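PDB 3TC8: leucine aminopeptidase from Parabacteroides distasonis, which probably acts as a zinc-dependent exopeptidase of the M28 peptidase family, with aminopeptidase or glutaminyl-peptide cyclotransferase activity. Local coordinates for residues 25-30 with 293-298; 76-81 with 159-164. All blocks are in the same frame, centred on the assembly; numbering follows the deposited sequence. Where two conformers were deposited one is given.

Interaction 1 of 2, residues 25-30 with 293-298; sequences DSAYAY and ETLKAA
Leu295 packs against Ala27 and Tyr28 in a small van der Waals contact between helices that joins the first helix of the chain, 24-36, to the last, 292-308. One methyl does the work: Leu295 CD1 rests against the backbone of the first helix, 3.8 Å from Tyr28 N and 3.9 Å from Tyr28 CA. Beside this spot it also meets two beta carbons, Ala27 CB at 4.3 Å and Tyr28 CB at 4.2 Å. The leucine can reach so far because its CG stands anti to its own carbonyl carbon (chi1 -70°) and CD1 then continues the extended chain (chi2 169°). A residue as small as alanine fits where Ala27 CA and Leu295 CA lie 7.1 Å apart, a spacing a bulkier side chain would probably not allow. Tyr28 offers mainly its CB here; with CG anti to the backbone N (chi1 -178°), the ring leads away from the methyl, and the side chain also touches Met287 in a loop. Salt bridges flank the patch: Asp25 with Arg292, spanning the same two helices, and Lys296 with Asp21. Helix 125-144 covers Ala27 through Glu137. In the alpha/beta fold of M28 zinc exopeptidases, whose mixed sheet is flanked by helices, this is plain helix packing of the chain's first helix on its last, with Leu295 about 12 Å from zinc ligand Asp127, side chain to side chain.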
loop_
_atom_site.group_PDB
_atom_site.type_symbol
_atom_site.label_atom_id
_atom_site.label_comp_id
_atom_site.label_asym_id
_atom_site.label_seq_id
_atom_site.Cartn_x
_atom_site.Cartn_y
_atom_site.Cartn_z
ATOM N N ASP A 25 -13.057 -10.113 -7.300
ATOM C CA ASP A 25 -13.331 -9.609 -8.649
ATOM C C ASP A 25 -13.359 -8.101 -8.625
ATOM O O ASP A 25 -12.840 -7.424 -9.516
ATOM C CB ASP A 25 -14.702 -10.072 -9.183
ATOM C CG ASP A 25 -14.708 -11.512 -9.692
ATOM O OD1 ASP A 25 -13.642 -12.127 -9.938
ATOM O OD2 ASP A 25 -15.843 -12.018 -9.889
ATOM N N SER A 26 -14.028 -7.550 -7.634
ATOM C CA SER A 26 -14.101 -6.135 -7.447
ATOM C C SER A 26 -12.742 -5.487 -7.185
ATOM O O SER A 26 -12.390 -4.469 -7.796
ATOM C CB SER A 26 -15.083 -5.812 -6.321
ATOM O OG SER A 26 -15.016 -4.446 -5.925
ATOM N N ALA A 27 -11.985 -6.094 -6.279
ATOM C CA ALA A 27 -10.643 -5.590 -6.033
ATOM C C ALA A 27 -9.810 -5.593 -7.323
ATOM O O ALA A 27 -9.069 -4.651 -7.595
ATOM C CB ALA A 27 -9.976 -6.414 -4.937
ATOM N N TYR A 28 -9.877 -6.686 -8.068
ATOM C CA TYR A 28 -9.143 -6.781 -9.319
ATOM C C TYR A 28 -9.516 -5.644 -10.269
ATOM O O TYR A 28 -8.658 -4.997 -10.867
ATOM C CB TYR A 28 -9.437 -8.140 -9.955
ATOM C CG TYR A 28 -8.709 -8.397 -11.243
ATOM C CD1 TYR A 28 -9.133 -7.869 -12.450
ATOM C CD2 TYR A 28 -7.575 -9.195 -11.237
ATOM C CE1 TYR A 28 -8.397 -8.154 -13.630
ATOM C CE2 TYR A 28 -6.847 -9.472 -12.394
ATOM C CZ TYR A 28 -7.257 -8.943 -13.562
ATOM O OH TYR A 28 -6.533 -9.211 -14.732
ATOM N N ALA A 29 -10.808 -5.360 -10.370
ATOM C CA ALA A 29 -11.262 -4.290 -11.233
ATOM C C ALA A 29 -10.761 -2.944 -10.734
ATOM O O ALA A 29 -10.489 -2.058 -11.568
ATOM C CB ALA A 29 -12.782 -4.298 -11.351
ATOM N N TYR A 30 -10.676 -2.729 -9.414
ATOM C CA TYR A 30 -10.069 -1.484 -8.907
ATOM C C TYR A 30 -8.608 -1.363 -9.297
ATOM O O TYR A 30 -8.117 -0.254 -9.550
ATOM C CB TYR A 30 -10.254 -1.350 -7.397
ATOM C CG TYR A 30 -11.624 -0.997 -6.905
ATOM C CD1 TYR A 30 -12.315 0.071 -7.454
ATOM C CD2 TYR A 30 -12.223 -1.682 -5.882
ATOM C CE1 TYR A 30 -13.580 0.439 -6.977
ATOM C CE2 TYR A 30 -13.463 -1.323 -5.401
ATOM C CZ TYR A 30 -14.139 -0.255 -5.966
ATOM O OH TYR A 30 -15.380 0.076 -5.460
ATOM N N GLU A 293 -7.047 -14.692 -6.454
ATOM C CA GLU A 293 -6.871 -15.511 -5.260
ATOM C C GLU A 293 -5.907 -14.836 -4.273
ATOM O O GLU A 293 -6.118 -14.893 -3.063
ATOM C CB GLU A 293 -6.461 -16.939 -5.623
ATOM C CG GLU A 293 -7.601 -17.838 -6.135
ATOM C CD GLU A 293 -8.370 -17.292 -7.331
ATOM O OE1 GLU A 293 -9.564 -16.895 -7.176
ATOM O OE2 GLU A 293 -7.805 -17.290 -8.451
ATOM N N THR A 294 -4.839 -14.209 -4.784
ATOM C CA THR A 294 -3.932 -13.496 -3.891
ATOM C C THR A 294 -4.644 -12.320 -3.232
ATOM O O THR A 294 -4.543 -12.106 -2.029
ATOM C CB THR A 294 -2.697 -12.990 -4.653
ATOM O OG1 THR A 294 -2.138 -14.110 -5.340
ATOM C CG2 THR A 294 -1.696 -12.363 -3.737
ATOM N N LEU A 295 -5.341 -11.508 -4.042
ATOM C CA LEU A 295 -6.060 -10.375 -3.486
ATOM C C LEU A 295 -7.052 -10.823 -2.419
ATOM O O LEU A 295 -7.186 -10.160 -1.408
ATOM C CB LEU A 295 -6.770 -9.636 -4.614
ATOM C CG LEU A 295 -5.915 -8.869 -5.611
ATOM C CD1 LEU A 295 -6.722 -8.423 -6.806
ATOM C CD2 LEU A 295 -5.218 -7.648 -4.958
ATOM N N LYS A 296 -7.763 -11.920 -2.677
ATOM C CA LYS A 296 -8.723 -12.444 -1.708
ATOM C C LYS A 296 -8.047 -12.779 -0.394
ATOM O O LYS A 296 -8.564 -12.466 0.692
ATOM C CB LYS A 296 -9.411 -13.678 -2.300
ATOM C CG LYS A 296 -10.430 -14.337 -1.355
ATOM C CD LYS A 296 -11.579 -13.454 -0.966
ATOM C CE LYS A 296 -12.686 -14.248 -0.338
ATOM N NZ LYS A 296 -13.802 -13.412 0.179
ATOM N N ALA A 297 -6.914 -13.471 -0.454
ATOM C CA ALA A 297 -6.221 -13.880 0.772
ATOM C C ALA A 297 -5.831 -12.654 1.597
ATOM O O ALA A 297 -6.046 -12.613 2.801
ATOM C CB ALA A 297 -4.996 -14.714 0.426
ATOM N N ALA A 298 -5.227 -11.648 0.948
ATOM C CA ALA A 298 -4.845 -10.452 1.658
ATOM C C ALA A 298 -6.033 -9.723 2.217
ATOM O O ALA A 298 -6.066 -9.303 3.388
ATOM C CB ALA A 298 -3.995 -9.564 0.760
#

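Interaction 2 of 2, residues 76-81 with 159-164; sequences DGTKLE and EDYGTP
The backbones of Leu80 and Tyr161 stay 9.6 Å apart, CA to CA, so the start of strand 79-89 and the loop after strand 150-156 meet through side chains. Leu80 lays CD2 over one face of the Tyr161 ring as a CH-pi contact, offset toward the CE2-CZ side, 4.0 Å from the centroid and 24° off the normal, while its CD1 rests 4.0 Å from Tyr161 CD2. A branched aliphatic suits this site because both methyls can spread along the ring. At the ring's edge, in its plane, a water is hydrogen-bonded to Tyr161 OH at 2.7 Å and donates to Thr78 OG1 at 2.9 Å. Thr78 OG1, set beside its backbone N (chi1 -55°), donates in turn to Asp76 OD1 at 2.6 Å. Thr78 N reaches the same oxygen, from the same face of the carboxylate, closing an Asx turn; Gly77 supplies the positive phi (90°) inside it. An alanine in place of Tyr161 would probably leave Leu80 without its aromatic cover and the water without its phenolic partner. Leu80 pairs by backbone hydrogen bonds with Leu72 of strand 64-73, whereas Tyr161 directly follows the zinc ligand Asp160, so the contact sets the sheet's outer hairpin against the metal-bearing loop.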
loop_
_atom_site.group_PDB
_atom_site.type_symbol
_atom_site.label_atom_id
_atom_site.label_comp_id
_atom_site.label_asym_id
_atom_site.label_seq_id
_atom_site.Cartn_x
_atom_site.Cartn_y
_atom_site.Cartn_z
ATOM N N ASP A 76 16.458 13.982 -7.253
ATOM C CA ASP A 76 17.104 14.745 -8.349
ATOM C C ASP A 76 16.700 16.200 -8.306
ATOM O O ASP A 76 17.020 16.953 -9.223
ATOM C CB ASP A 76 16.781 14.136 -9.725
ATOM C CG ASP A 76 15.330 14.210 -10.110
ATOM O OD1 ASP A 76 14.494 14.648 -9.282
ATOM O OD2 ASP A 76 15.041 13.889 -11.301
ATOM N N GLY A 77 15.995 16.627 -7.266
ATOM C CA GLY A 77 15.522 18.008 -7.163
ATOM C C GLY A 77 14.153 18.248 -7.774
ATOM O O GLY A 77 13.643 19.360 -7.612
ATOM N N THR A 78 13.549 17.294 -8.468
ATOM C CA THR A 78 12.226 17.523 -9.082
ATOM C C THR A 78 11.229 17.844 -7.954
ATOM O O THR A 78 11.158 17.125 -6.949
ATOM C CB THR A 78 11.727 16.266 -9.858
ATOM O OG1 THR A 78 12.725 15.894 -10.803
ATOM C CG2 THR A 78 10.407 16.533 -10.622
ATOM N N LYS A 79 10.436 18.877 -8.163
ATOM C CA LYS A 79 9.375 19.223 -7.275
ATOM C C LYS A 79 8.158 18.396 -7.703
ATOM O O LYS A 79 7.656 18.521 -8.839
ATOM C CB LYS A 79 9.122 20.717 -7.371
ATOM C CG LYS A 79 10.329 21.569 -6.886
ATOM C CD LYS A 79 10.649 21.363 -5.442
ATOM C CE LYS A 79 11.917 22.102 -5.049
ATOM N NZ LYS A 79 12.209 21.921 -3.603
ATOM N N LEU A 80 7.669 17.577 -6.801
ATOM C CA LEU A 80 6.535 16.684 -7.038
ATOM C C LEU A 80 5.284 17.262 -6.438
ATOM O O LEU A 80 5.240 17.586 -5.241
ATOM C CB LEU A 80 6.803 15.319 -6.410
ATOM C CG LEU A 80 8.085 14.618 -6.828
ATOM C CD1 LEU A 80 8.206 13.258 -6.111
ATOM C CD2 LEU A 80 8.201 14.486 -8.355
ATOM N N GLU A 81 4.248 17.375 -7.270
ATOM C CA GLU A 81 2.920 17.820 -6.851
ATOM C C GLU A 81 2.203 16.625 -6.238
ATOM O O GLU A 81 1.476 15.887 -6.926
ATOM C CB GLU A 81 2.181 18.344 -8.089
ATOM C CG GLU A 81 2.943 19.490 -8.725
ATOM C CD GLU A 81 2.310 20.062 -9.975
ATOM O OE1 GLU A 81 1.801 19.241 -10.814
ATOM O OE2 GLU A 81 2.409 21.346 -10.122
ATOM N N GLU A 159 5.858 7.387 -3.101
ATOM C CA GLU A 159 6.614 6.375 -2.424
ATOM C C GLU A 159 7.767 5.838 -3.261
ATOM O O GLU A 159 8.766 5.413 -2.698
ATOM C CB GLU A 159 5.689 5.223 -2.004
ATOM C CG GLU A 159 6.384 4.061 -1.284
ATOM C CD GLU A 159 7.100 3.038 -2.131
ATOM O OE1 GLU A 159 6.694 2.882 -3.309
ATOM O OE2 GLU A 159 8.074 2.397 -1.591
ATOM N N ASP A 160 7.547 5.805 -4.578
ATOM C CA ASP A 160 8.382 4.968 -5.459
ATOM C C ASP A 160 9.181 5.821 -6.469
ATOM O O ASP A 160 9.458 5.350 -7.572
ATOM C CB ASP A 160 7.537 3.916 -6.168
ATOM C CG ASP A 160 8.214 2.584 -6.256
ATOM O OD1 ASP A 160 9.278 2.373 -5.661
ATOM O OD2 ASP A 160 7.681 1.706 -6.894
ATOM N N TYR A 161 9.613 6.988 -6.022
ATOM C CA TYR A 161 10.404 7.949 -6.810
ATOM C C TYR A 161 11.819 8.066 -6.218
ATOM O O TYR A 161 12.497 9.069 -6.415
ATOM C CB TYR A 161 9.676 9.313 -6.864
ATOM C CG TYR A 161 9.791 10.112 -8.151
ATOM C CD1 TYR A 161 11.005 10.672 -8.595
ATOM C CD2 TYR A 161 8.659 10.394 -8.904
ATOM C CE1 TYR A 161 11.028 11.444 -9.730
ATOM C CE2 TYR A 161 8.686 11.206 -10.022
ATOM C CZ TYR A 161 9.899 11.725 -10.420
ATOM O OH TYR A 161 9.917 12.542 -11.543
ATOM N N GLY A 162 12.292 7.034 -5.543
ATOM C CA GLY A 162 13.621 7.040 -4.961
ATOM C C GLY A 162 14.704 6.842 -5.993
ATOM O O GLY A 162 14.458 6.500 -7.156
ATOM N N THR A 163 15.934 7.080 -5.564
ATOM C CA THR A 163 17.109 7.037 -6.432
ATOM C C THR A 163 17.116 5.755 -7.250
ATOM O O THR A 163 17.083 4.654 -6.677
ATOM C CB THR A 163 18.396 7.088 -5.597
ATOM O OG1 THR A 163 18.341 8.247 -4.756
ATOM C CG2 THR A 163 19.630 7.124 -6.501
ATOM N N PRO A 164 17.255 5.851 -8.587
ATOM C CA PRO A 164 17.295 4.629 -9.391
ATOM C C PRO A 164 18.694 4.021 -9.473
ATOM O O PRO A 164 19.713 4.673 -9.197
ATOM C CB PRO A 164 16.817 5.108 -10.754
ATOM C CG PRO A 164 17.238 6.514 -10.806
ATOM C CD PRO A 164 17.118 7.050 -9.420
HETATM O O HOH W 1 12.276 13.536 -12.382
#

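Interactions 1 and 2 lie on opposite sides of the chain's centre, their own centres about 29 Å apart, and share no helix or strand. In sequence, both segments of interaction 2 fall between those of interaction 1. Interaction 1 is a buried contact between two helices, where a leucine methyl packs on the backbone and beta carbons of the other helix and charged pairs lie alongside. Interaction 2, partly buried, joins a strand's beginning to an irregular loop; there an aromatic face meets a leucine, and a water carries the link on to a polar turn. Segment 159-164 contains a zinc ligand, whereas neither segment of interaction 1 does.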